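Local coordinates for VAO-type flavoprotein oxidase VAO615 (Myceliophthora thermophila, PDB 6F72) that probably acts as a flavoprotein oxidase, holding FAD through two covalent links and reacting rapidly with molecular oxygen once reduced, although its substrate has not been identified, at residues S82-S87 and P95-S100; T221-G226 and D393-Y398. All coordinates share one frame; numbering follows the deposited sequence.

Interaction 1. Residues S82-S87 and P95-S100; sequences SSWDIS and PGDVLS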
ATOM      1  N   SER A  82      14.084   2.910 -18.704  1.00 33.92           N
ATOM      2  CA  SER A  82      15.085   3.072 -17.649  1.00 34.24           C
ATOM      3  C   SER A  82      14.525   3.179 -16.223  1.00 33.56           C
ATOM      4  O   SER A  82      15.247   2.895 -15.267  1.00 33.84           O
ATOM      5  CB  SER A  82      16.006   4.249 -17.951  1.00 35.34           C
ATOM      6  OG  SER A  82      15.260   5.446 -18.011  1.00 35.46           O
ATOM      7  N   SER A  83      13.251   3.567 -16.081  1.00 32.65           N
ATOM      8  CA  SER A  83      12.618   3.709 -14.761  1.00 31.79           C
ATOM      9  C   SER A  83      11.303   2.932 -14.590  1.00 30.53           C
ATOM     10  O   SER A  83      10.557   3.184 -13.635  1.00 29.94           O
ATOM     11  CB  SER A  83      12.398   5.195 -14.450  1.00 32.16           C
ATOM     12  OG  SER A  83      13.631   5.892 -14.429  1.00 33.30           O
ATOM     13  N   TRP A  84      11.032   1.989 -15.496  1.00 29.93           N
ATOM     14  CA  TRP A  84       9.749   1.264 -15.527  1.00 28.89           C
ATOM     15  C   TRP A  84       9.460   0.438 -14.271  1.00 28.30           C
ATOM     16  O   TRP A  84       8.295   0.313 -13.841  1.00 27.73           O
ATOM     17  CB  TRP A  84       9.674   0.360 -16.749  1.00 28.67           C
ATOM     18  CG  TRP A  84       8.306  -0.176 -16.996  1.00 27.87           C
ATOM     19  CD1 TRP A  84       7.837  -1.406 -16.654  1.00 27.30           C
ATOM     20  CD2 TRP A  84       7.215   0.513 -17.619  1.00 27.71           C
ATOM     21  NE1 TRP A  84       6.526  -1.545 -17.039  1.00 26.89           N
ATOM     22  CE2 TRP A  84       6.111  -0.379 -17.629  1.00 27.12           C
ATOM     23  CE3 TRP A  84       7.065   1.794 -18.179  1.00 28.01           C
ATOM     24  CZ2 TRP A  84       4.870  -0.040 -18.192  1.00 26.92           C
ATOM     25  CZ3 TRP A  84       5.821   2.144 -18.728  1.00 27.82           C
ATOM     26  CH2 TRP A  84       4.740   1.228 -18.725  1.00 27.32           C
ATOM     27  N   ASP A  85      10.520  -0.119 -13.694  1.00 28.53           N
ATOM     28  CA  ASP A  85      10.417  -0.919 -12.462  1.00 28.10           C
ATOM     29  C   ASP A  85      10.585  -0.097 -11.165  1.00 28.18           C
ATOM     30  O   ASP A  85      10.829  -0.655 -10.090  1.00 28.16           O
ATOM     31  CB  ASP A  85      11.401  -2.102 -12.524  1.00 28.33           C
ATOM     32  CG  ASP A  85      11.122  -3.043 -13.688  1.00 28.05           C
ATOM     33  OD1 ASP A  85       9.972  -3.121 -14.185  1.00 27.49           O
ATOM     34  OD2 ASP A  85      12.068  -3.725 -14.100  1.00 28.54           O
ATOM     35  N   ILE A  86      10.431   1.225 -11.282  1.00 28.35           N
ATOM     36  CA  ILE A  86      10.465   2.165 -10.149  1.00 28.42           C
ATOM     37  C   ILE A  86       9.057   2.777  -9.992  1.00 27.75           C
ATOM     38  O   ILE A  86       8.316   2.902 -10.973  1.00 27.43           O
ATOM     39  CB  ILE A  86      11.576   3.256 -10.349  1.00 29.39           C
ATOM     40  CG1 ILE A  86      12.969   2.624 -10.639  1.00 30.08           C
ATOM     41  CG2 ILE A  86      11.614   4.305  -9.223  1.00 29.56           C
ATOM     42  CD1 ILE A  86      13.568   1.735  -9.550  1.00 30.20           C
ATOM     43  N   SER A  87       8.674   3.095  -8.753  1.00 27.49           N
ATOM     44  CA  SER A  87       7.459   3.891  -8.489  1.00 27.07           C
ATOM     45  C   SER A  87       7.780   5.345  -8.825  1.00 27.60           C
ATOM     46  O   SER A  87       8.450   6.045  -8.063  1.00 28.18           O
ATOM     47  CB  SER A  87       6.977   3.732  -7.037  1.00 26.68           C
ATOM     48  OG  SER A  87       6.795   2.363  -6.716  1.00 26.27           O
ATOM     49  N   PRO A  95      -3.536   7.673 -16.774  1.00 26.27           N
ATOM     50  CA  PRO A  95      -4.932   7.391 -16.423  1.00 25.89           C
ATOM     51  C   PRO A  95      -5.250   5.925 -16.129  1.00 25.32           C
ATOM     52  O   PRO A  95      -5.806   5.625 -15.086  1.00 24.99           O
ATOM     53  CB  PRO A  95      -5.705   7.867 -17.658  1.00 26.48           C
ATOM     54  CG  PRO A  95      -4.835   8.940 -18.223  1.00 27.12           C
ATOM     55  CD  PRO A  95      -3.451   8.391 -18.063  1.00 26.93           C
ATOM     56  N   GLY A  96      -4.901   5.019 -17.033  1.00 25.30           N
ATOM     57  CA  GLY A  96      -5.321   3.633 -16.888  1.00 24.77           C
ATOM     58  C   GLY A  96      -4.227   2.652 -16.525  1.00 24.31           C
ATOM     59  O   GLY A  96      -4.495   1.455 -16.474  1.00 24.20           O
ATOM     60  N   ASP A  97      -3.010   3.139 -16.272  1.00 24.23           N
ATOM     61  CA  ASP A  97      -1.878   2.251 -15.974  1.00 23.95           C
ATOM     62  C   ASP A  97      -1.880   1.880 -14.509  1.00 23.28           C
ATOM     63  O   ASP A  97      -2.338   2.663 -13.674  1.00 23.19           O
ATOM     64  CB  ASP A  97      -0.522   2.885 -16.304  1.00 24.44           C
ATOM     65  CG  ASP A  97      -0.024   2.529 -17.690  1.00 25.02           C
ATOM     66  OD1 ASP A  97      -0.413   3.237 -18.644  1.00 25.40           O
ATOM     67  OD2 ASP A  97       0.773   1.549 -17.818  1.00 25.11           O
ATOM     68  N   VAL A  98      -1.365   0.689 -14.206  1.00 22.83           N
ATOM     69  CA  VAL A  98      -0.992   0.339 -12.829  1.00 22.32           C
ATOM     70  C   VAL A  98       0.516   0.116 -12.751  1.00 22.43           C
ATOM     71  O   VAL A  98       1.171  -0.045 -13.797  1.00 22.80           O
ATOM     72  CB  VAL A  98      -1.823  -0.831 -12.245  1.00 21.88           C
ATOM     73  CG1 VAL A  98      -3.254  -0.386 -12.000  1.00 21.67           C
ATOM     74  CG2 VAL A  98      -1.782  -2.074 -13.129  1.00 21.94           C
ATOM     75  N   LEU A  99       1.074   0.124 -11.542  1.00 22.11           N
ATOM     76  CA  LEU A  99       2.516  -0.049 -11.373  1.00 22.29           C
ATOM     77  C   LEU A  99       3.003  -1.513 -11.466  1.00 22.14           C
ATOM     78  O   LEU A  99       4.195  -1.767 -11.723  1.00 22.51           O
ATOM     79  CB  LEU A  99       2.995   0.597 -10.067  1.00 22.39           C
ATOM     80  CG  LEU A  99       3.000   2.107  -9.798  1.00 22.67           C
ATOM     81  CD1 LEU A  99       3.647   2.320  -8.439  1.00 22.80           C
ATOM     82  CD2 LEU A  99       3.773   2.896 -10.829  1.00 23.22           C
ATOM     83  N   SER A 100       2.088  -2.467 -11.296  1.00 21.57           N
ATOM     84  CA  SER A 100       2.472  -3.882 -11.241  1.00 21.34           C
ATOM     85  C   SER A 100       2.752  -4.510 -12.603  1.00 21.46           C
ATOM     86  O   SER A 100       1.834  -4.690 -13.422  1.00 21.36           O
ATOM     87  CB  SER A 100       1.438  -4.710 -10.476  1.00 20.91           C
ATOM     88  OG  SER A 100       1.638  -6.093 -10.684  1.00 20.92           O
TER
HETATM   89  O   HOH W   1       5.914  -0.935 -13.870  1.00 31.13           O
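L99 overlaps the side chain of S87 with a single branch: its CD1 lies 3.6 Å from S87 OG and also rests against the S87 CB. The torsions account for this, since CG stands anti to the carbonyl carbon (chi1 -68°) and CD1 then extends anti to CA. The hydroxyl met by this methyl is already engaged, as S87 OG is hydrogen-bonded to A407 O. S87 belongs to the FAD pocket and touches the cofactor, and the L99 methyl lies beside it, near the dimethylbenzene end of the flavin. A second contact joins W84 and D97, whose CH2 and OD2 approach obliquely to 4.1 Å with ring and carboxylate planes 84° apart. The polar ends are held by others: W84 NE1 by Q104 OE1, D97 OD2 by Y123 OH and D97 OD1 by Q60 N, which should fix the rotation of the carboxylate.

W84 sits inside a type I beta turn from S83 to I86, closed by a hydrogen bond of 3.1 Å from I86 N to S83 O. A water ties this turn to the other loop, donating to W84 O at 2.7 Å and to L99 O at 2.9 Å. That water lies over one face of the W84 indole, offset toward the rim. Just beyond L99, S100 is the N-cap of helix 101-104, its OG hydrogen-bonded to F103 N.

Interaction 2. Residues T221-G226 and D393-Y398; sequences TCPTVG and DHFFTY. With FAD (flavin-adenine dinucleotide), chain E.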
ATOM      1  N   THR A 221       6.261   4.967   3.610  1.00 29.93           N
ATOM      2  CA  THR A 221       7.674   5.232   3.386  1.00 31.20           C
ATOM      3  C   THR A 221       7.922   5.428   1.903  1.00 31.79           C
ATOM      4  O   THR A 221       8.948   6.001   1.499  1.00 32.70           O
ATOM      5  CB  THR A 221       8.548   4.076   3.884  1.00 31.83           C
ATOM      6  OG1 THR A 221       8.107   2.858   3.270  1.00 32.04           O
ATOM      7  CG2 THR A 221       8.455   3.948   5.401  1.00 31.96           C
ATOM      8  N   CYS A 222       6.987   4.936   1.095  1.00 31.58           N
ATOM      9  CA  CYS A 222       7.064   5.111  -0.339  1.00 31.66           C
ATOM     10  C   CYS A 222       6.308   6.417  -0.682  1.00 30.19           C
ATOM     11  O   CYS A 222       5.083   6.460  -0.559  1.00 29.62           O
ATOM     12  CB  CYS A 222       6.487   3.879  -1.050  1.00 33.00           C
ATOM     13  SG  CYS A 222       7.228   2.224  -0.729  1.00 36.70           S
ATOM     14  N   PRO A 223       7.037   7.491  -1.090  1.00 29.52           N
ATOM     15  CA  PRO A 223       6.414   8.837  -1.205  1.00 28.50           C
ATOM     16  C   PRO A 223       5.243   8.966  -2.172  1.00 27.44           C
ATOM     17  O   PRO A 223       4.358   9.792  -1.942  1.00 27.34           O
ATOM     18  CB  PRO A 223       7.573   9.741  -1.634  1.00 29.24           C
ATOM     19  CG  PRO A 223       8.809   8.996  -1.260  1.00 29.83           C
ATOM     20  CD  PRO A 223       8.477   7.539  -1.425  1.00 29.77           C
ATOM     21  N   THR A 224       5.233   8.155  -3.229  1.00 26.66           N
ATOM     22  CA  THR A 224       4.203   8.206  -4.280  1.00 25.79           C
ATOM     23  C   THR A 224       2.897   7.495  -3.888  1.00 24.80           C
ATOM     24  O   THR A 224       1.899   7.579  -4.606  1.00 24.46           O
ATOM     25  CB  THR A 224       4.723   7.616  -5.628  1.00 26.22           C
ATOM     26  OG1 THR A 224       5.006   6.207  -5.473  1.00 26.11           O
ATOM     27  CG2 THR A 224       5.967   8.371  -6.122  1.00 26.67           C
ATOM     28  N   VAL A 225       2.913   6.789  -2.757  1.00 24.06           N
ATOM     29  CA  VAL A 225       1.725   6.071  -2.247  1.00 23.28           C
ATOM     30  C   VAL A 225       0.577   7.028  -1.901  1.00 22.80           C
ATOM     31  O   VAL A 225       0.817   8.081  -1.320  1.00 22.81           O
ATOM     32  CB  VAL A 225       2.102   5.173  -1.050  1.00 23.15           C
ATOM     33  CG1 VAL A 225       0.874   4.693  -0.288  1.00 22.70           C
ATOM     34  CG2 VAL A 225       2.913   3.990  -1.570  1.00 23.40           C
ATOM     35  N   GLY A 226      -0.646   6.662  -2.296  1.00 22.32           N
ATOM     36  CA  GLY A 226      -1.825   7.478  -2.033  1.00 22.05           C
ATOM     37  C   GLY A 226      -2.310   7.339  -0.592  1.00 21.74           C
ATOM     38  O   GLY A 226      -2.926   6.317  -0.239  1.00 21.41           O
ATOM     39  N   ASP A 393      12.537  16.615   6.652  1.00 31.97           N
ATOM     40  CA  ASP A 393      13.984  16.445   6.478  1.00 32.42           C
ATOM     41  C   ASP A 393      14.482  15.067   6.817  1.00 31.87           C
ATOM     42  O   ASP A 393      15.252  14.496   6.046  1.00 31.95           O
ATOM     43  CB  ASP A 393      14.761  17.465   7.301  1.00 33.33           C
ATOM     44  CG  ASP A 393      14.711  18.848   6.704  1.00 34.26           C
ATOM     45  OD1 ASP A 393      14.019  19.050   5.679  1.00 34.17           O
ATOM     46  OD2 ASP A 393      15.373  19.737   7.274  1.00 35.21           O
ATOM     47  N   HIS A 394      14.048  14.545   7.969  1.00 31.46           N
ATOM     48  CA  HIS A 394      14.386  13.180   8.399  1.00 31.01           C
ATOM     49  C   HIS A 394      13.925  12.147   7.376  1.00 30.61           C
ATOM     50  O   HIS A 394      14.720  11.293   6.962  1.00 30.65           O
ATOM     51  CB  HIS A 394      13.790  12.871   9.774  1.00 30.44           C
ATOM     52  CG  HIS A 394      13.843  11.422  10.147  1.00 29.75           C
ATOM     53  ND1 HIS A 394      14.949  10.846  10.734  1.00 29.91           N
ATOM     54  CD2 HIS A 394      12.920  10.436  10.030  1.00 28.99           C
ATOM     55  CE1 HIS A 394      14.705   9.567  10.961  1.00 29.33           C
ATOM     56  NE2 HIS A 394      13.485   9.291  10.540  1.00 28.73           N
ATOM     57  N   PHE A 395      12.651  12.240   6.983  1.00 30.47           N
ATOM     58  CA  PHE A 395      12.055  11.328   6.017  1.00 30.38           C
ATOM     59  C   PHE A 395      12.877  11.235   4.726  1.00 31.10           C
ATOM     60  O   PHE A 395      13.239  10.135   4.298  1.00 30.69           O
ATOM     61  CB  PHE A 395      10.605  11.717   5.697  1.00 30.12           C
ATOM     62  CG  PHE A 395       9.887  10.694   4.872  1.00 29.77           C
ATOM     63  CD1 PHE A 395       9.977  10.710   3.481  1.00 30.05           C
ATOM     64  CD2 PHE A 395       9.153   9.679   5.486  1.00 29.24           C
ATOM     65  CE1 PHE A 395       9.343   9.737   2.713  1.00 29.86           C
ATOM     66  CE2 PHE A 395       8.500   8.711   4.729  1.00 29.07           C
ATOM     67  CZ  PHE A 395       8.605   8.736   3.337  1.00 29.32           C
ATOM     68  N   PHE A 396      13.171  12.388   4.123  1.00 32.22           N
ATOM     69  CA  PHE A 396      13.832  12.403   2.814  1.00 33.38           C
ATOM     70  C   PHE A 396      15.355  12.244   2.848  1.00 34.43           C
ATOM     71  O   PHE A 396      15.960  11.923   1.816  1.00 35.12           O
ATOM     72  CB  PHE A 396      13.354  13.581   1.942  1.00 33.79           C
ATOM     73  CG  PHE A 396      11.950  13.400   1.413  1.00 33.31           C
ATOM     74  CD1 PHE A 396      11.667  12.425   0.444  1.00 33.16           C
ATOM     75  CD2 PHE A 396      10.901  14.177   1.894  1.00 32.98           C
ATOM     76  CE1 PHE A 396      10.371  12.249  -0.039  1.00 32.81           C
ATOM     77  CE2 PHE A 396       9.605  14.004   1.413  1.00 32.69           C
ATOM     78  CZ  PHE A 396       9.338  13.042   0.445  1.00 32.48           C
ATOM     79  N   THR A 397      15.964  12.420   4.025  1.00 35.00           N
ATOM     80  CA  THR A 397      17.353  12.000   4.234  1.00 36.12           C
ATOM     81  C   THR A 397      17.444  10.490   3.995  1.00 36.11           C
ATOM     82  O   THR A 397      18.295  10.033   3.227  1.00 36.79           O
ATOM     83  CB  THR A 397      17.867  12.319   5.656  1.00 36.20           C
ATOM     84  OG1 THR A 397      17.654  13.700   5.945  1.00 36.67           O
ATOM     85  CG2 THR A 397      19.365  12.018   5.781  1.00 36.83           C
ATOM     86  N   TYR A 398      16.536   9.741   4.625  1.00 35.80           N
ATOM     87  CA  TYR A 398      16.575   8.276   4.610  1.00 35.86           C
ATOM     88  C   TYR A 398      15.812   7.593   3.472  1.00 35.91           C
ATOM     89  O   TYR A 398      16.194   6.487   3.049  1.00 36.25           O
ATOM     90  CB  TYR A 398      16.155   7.715   5.977  1.00 35.44           C
ATOM     91  CG  TYR A 398      17.159   8.068   7.056  1.00 36.09           C
ATOM     92  CD1 TYR A 398      18.385   7.386   7.153  1.00 36.60           C
ATOM     93  CD2 TYR A 398      16.912   9.110   7.948  1.00 36.31           C
ATOM     94  CE1 TYR A 398      19.319   7.725   8.126  1.00 37.09           C
ATOM     95  CE2 TYR A 398      17.841   9.457   8.924  1.00 36.92           C
ATOM     96  CZ  TYR A 398      19.037   8.761   9.006  1.00 37.16           C
ATOM     97  OH  TYR A 398      19.949   9.106   9.965  1.00 37.77           O
TER
HETATM   98  PA  FAD E 601      -4.264   2.088  -5.564  1.00 27.71           P
HETATM   99  O1A FAD E 601      -3.779   0.843  -6.260  1.00 29.18           O
HETATM  100  O2A FAD E 601      -4.689   3.225  -6.452  1.00 28.96           O
HETATM  101  O5B FAD E 601      -5.468   1.677  -4.583  1.00 27.29           O
HETATM  102  C5B FAD E 601      -5.412   0.508  -3.765  1.00 25.55           C
HETATM  103  C4B FAD E 601      -6.808  -0.001  -3.424  1.00 24.27           C
HETATM  104  O4B FAD E 601      -7.554   1.035  -2.783  1.00 24.31           O
HETATM  105  C3B FAD E 601      -7.632  -0.433  -4.622  1.00 23.62           C
HETATM  106  O3B FAD E 601      -8.426  -1.549  -4.199  1.00 22.80           O
HETATM  107  C2B FAD E 601      -8.540   0.750  -4.916  1.00 23.16           C
HETATM  108  O2B FAD E 601      -9.780   0.340  -5.497  1.00 22.94           O
HETATM  109  C1B FAD E 601      -8.739   1.351  -3.534  1.00 23.87           C
HETATM  110  N9A FAD E 601      -8.899   2.824  -3.516  1.00 23.54           N
HETATM  111  C8A FAD E 601      -7.903   3.726  -3.643  1.00 23.37           C
HETATM  112  N7A FAD E 601      -8.384   4.990  -3.539  1.00 23.09           N
HETATM  113  C5A FAD E 601      -9.708   4.899  -3.333  1.00 23.16           C
HETATM  114  C6A FAD E 601     -10.819   5.857  -3.139  1.00 22.71           C
HETATM  115  N6A FAD E 601     -10.568   7.185  -3.160  1.00 22.98           N
HETATM  116  N1A FAD E 601     -12.065   5.363  -2.959  1.00 22.39           N
HETATM  117  C2A FAD E 601     -12.322   4.037  -2.944  1.00 23.03           C
HETATM  118  N3A FAD E 601     -11.350   3.104  -3.109  1.00 23.47           N
HETATM  119  C4A FAD E 601     -10.049   3.469  -3.306  1.00 23.16           C
HETATM  120  N1  FAD E 601       2.071   0.343   2.699  1.00 30.38           N
HETATM  121  C2  FAD E 601       2.409   0.579   3.992  1.00 30.63           C
HETATM  122  O2  FAD E 601       1.582   0.311   4.895  1.00 30.15           O
HETATM  123  N3  FAD E 601       3.613   1.091   4.330  1.00 31.27           N
HETATM  124  C4  FAD E 601       4.569   1.395   3.437  1.00 30.35           C
HETATM  125  O4  FAD E 601       5.672   1.865   3.799  1.00 30.68           O
HETATM  126  C4X FAD E 601       4.268   1.175   2.005  1.00 29.87           C
HETATM  127  N5  FAD E 601       5.165   1.468   1.040  1.00 29.64           N
HETATM  128  C5X FAD E 601       4.887   1.259  -0.280  1.00 28.29           C
HETATM  129  C6  FAD E 601       5.839   1.576  -1.273  1.00 25.79           C
HETATM  130  C7  FAD E 601       5.520   1.352  -2.631  1.00 25.45           C
HETATM  131  C7M FAD E 601       6.561   1.691  -3.683  1.00 26.35           C
HETATM  132  C8  FAD E 601       4.173   0.794  -3.017  1.00 24.56           C
HETATM  133  C8M FAD E 601       3.699   0.610  -4.452  1.00 20.20           C
HETATM  134  C9  FAD E 601       3.251   0.492  -2.021  1.00 26.36           C
HETATM  135  C9A FAD E 601       3.550   0.698  -0.671  1.00 27.54           C
HETATM  136  N10 FAD E 601       2.592   0.404   0.328  1.00 28.38           N
HETATM  137  C10 FAD E 601       2.929   0.615   1.682  1.00 29.56           C
HETATM  138  C1' FAD E 601       1.309  -0.190  -0.042  1.00 27.94           C
HETATM  139  C2' FAD E 601       0.078   0.666  -0.006  1.00 27.79           C
HETATM  140  O2' FAD E 601      -0.275   0.859   1.362  1.00 29.04           O
HETATM  141  C3' FAD E 601      -0.992  -0.143  -0.730  1.00 26.83           C
HETATM  142  O3' FAD E 601      -0.501  -0.633  -1.997  1.00 27.33           O
HETATM  143  C4' FAD E 601      -2.256   0.676  -0.942  1.00 25.74           C
HETATM  144  O4' FAD E 601      -3.305  -0.179  -1.401  1.00 24.49           O
HETATM  145  C5' FAD E 601      -2.018   1.851  -1.892  1.00 26.27           C
HETATM  146  O5' FAD E 601      -3.223   2.549  -2.162  1.00 27.08           O
HETATM  147  P   FAD E 601      -3.269   3.610  -3.367  1.00 26.78           P
HETATM  148  O1P FAD E 601      -2.079   4.520  -3.252  1.00 24.13           O
HETATM  149  O2P FAD E 601      -4.683   4.144  -3.378  1.00 27.14           O
HETATM  150  O3P FAD E 601      -3.069   2.648  -4.649  1.00 27.06           O
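The F395 ring turns its edge to P223, whose CG lies near the ring plane at 4.1 Å from F395 CE1, while F396 CG occupies another point on that edge. F395 CD1 in turn sits 3.6 Å above the centre of one F396 face. P223 CG also reaches F396 CE1 at 3.8 Å, and F395 CZ approaches T221 O obliquely. F395 CG lies anti to the backbone N (chi1 -171°), which carries the ring out to the loop at T221 and P223. With F395 cut back to an alanine, a gap would probably open beside T221 and P223, the ring contact with Y207 would be lost and F396 left freer to turn.

Behind this contact the loop 221-226 grips FAD. C222 SG is covalently bonded to FAD C6, one half of the bicovalent link completed by H157. T221 holds FAD O4 twice, through OG1 at 2.7 Å and through N at 3.2 Å with an N-H angle of 169°. G226 N donates to FAD O1P.

The loop runs from strand 215-216 into helix 227-233 and is hydrogen-bonded to helix 203-212 through the backbones of P223 and F204. Y207 of that helix meets the F395 ring, while H394 and Y398 on helix 391-399 pack on strand 382-388.

In the fold
Interaction 1 closes before interaction 2 opens along the chain, and their centres are about 18 Å apart. The first joins two neighbouring loops flanking helix 89-92; the second spans 167 residues, tying a loop of the FAD-binding PCMH-type region to helix 391-399, which follows strand 382-388 at the edge of the seven-stranded antiparallel sheet. They meet directly, with S87 CB 3.5 Å from T224 OG1. T224 OG1 is also hydrogen-bonded to H157 NE2, and S87 touches H157, so both interactions border the histidine side of the flavin cross-link, while interaction 2 also carries the cysteine side. The FAD pocket is thus the element they share.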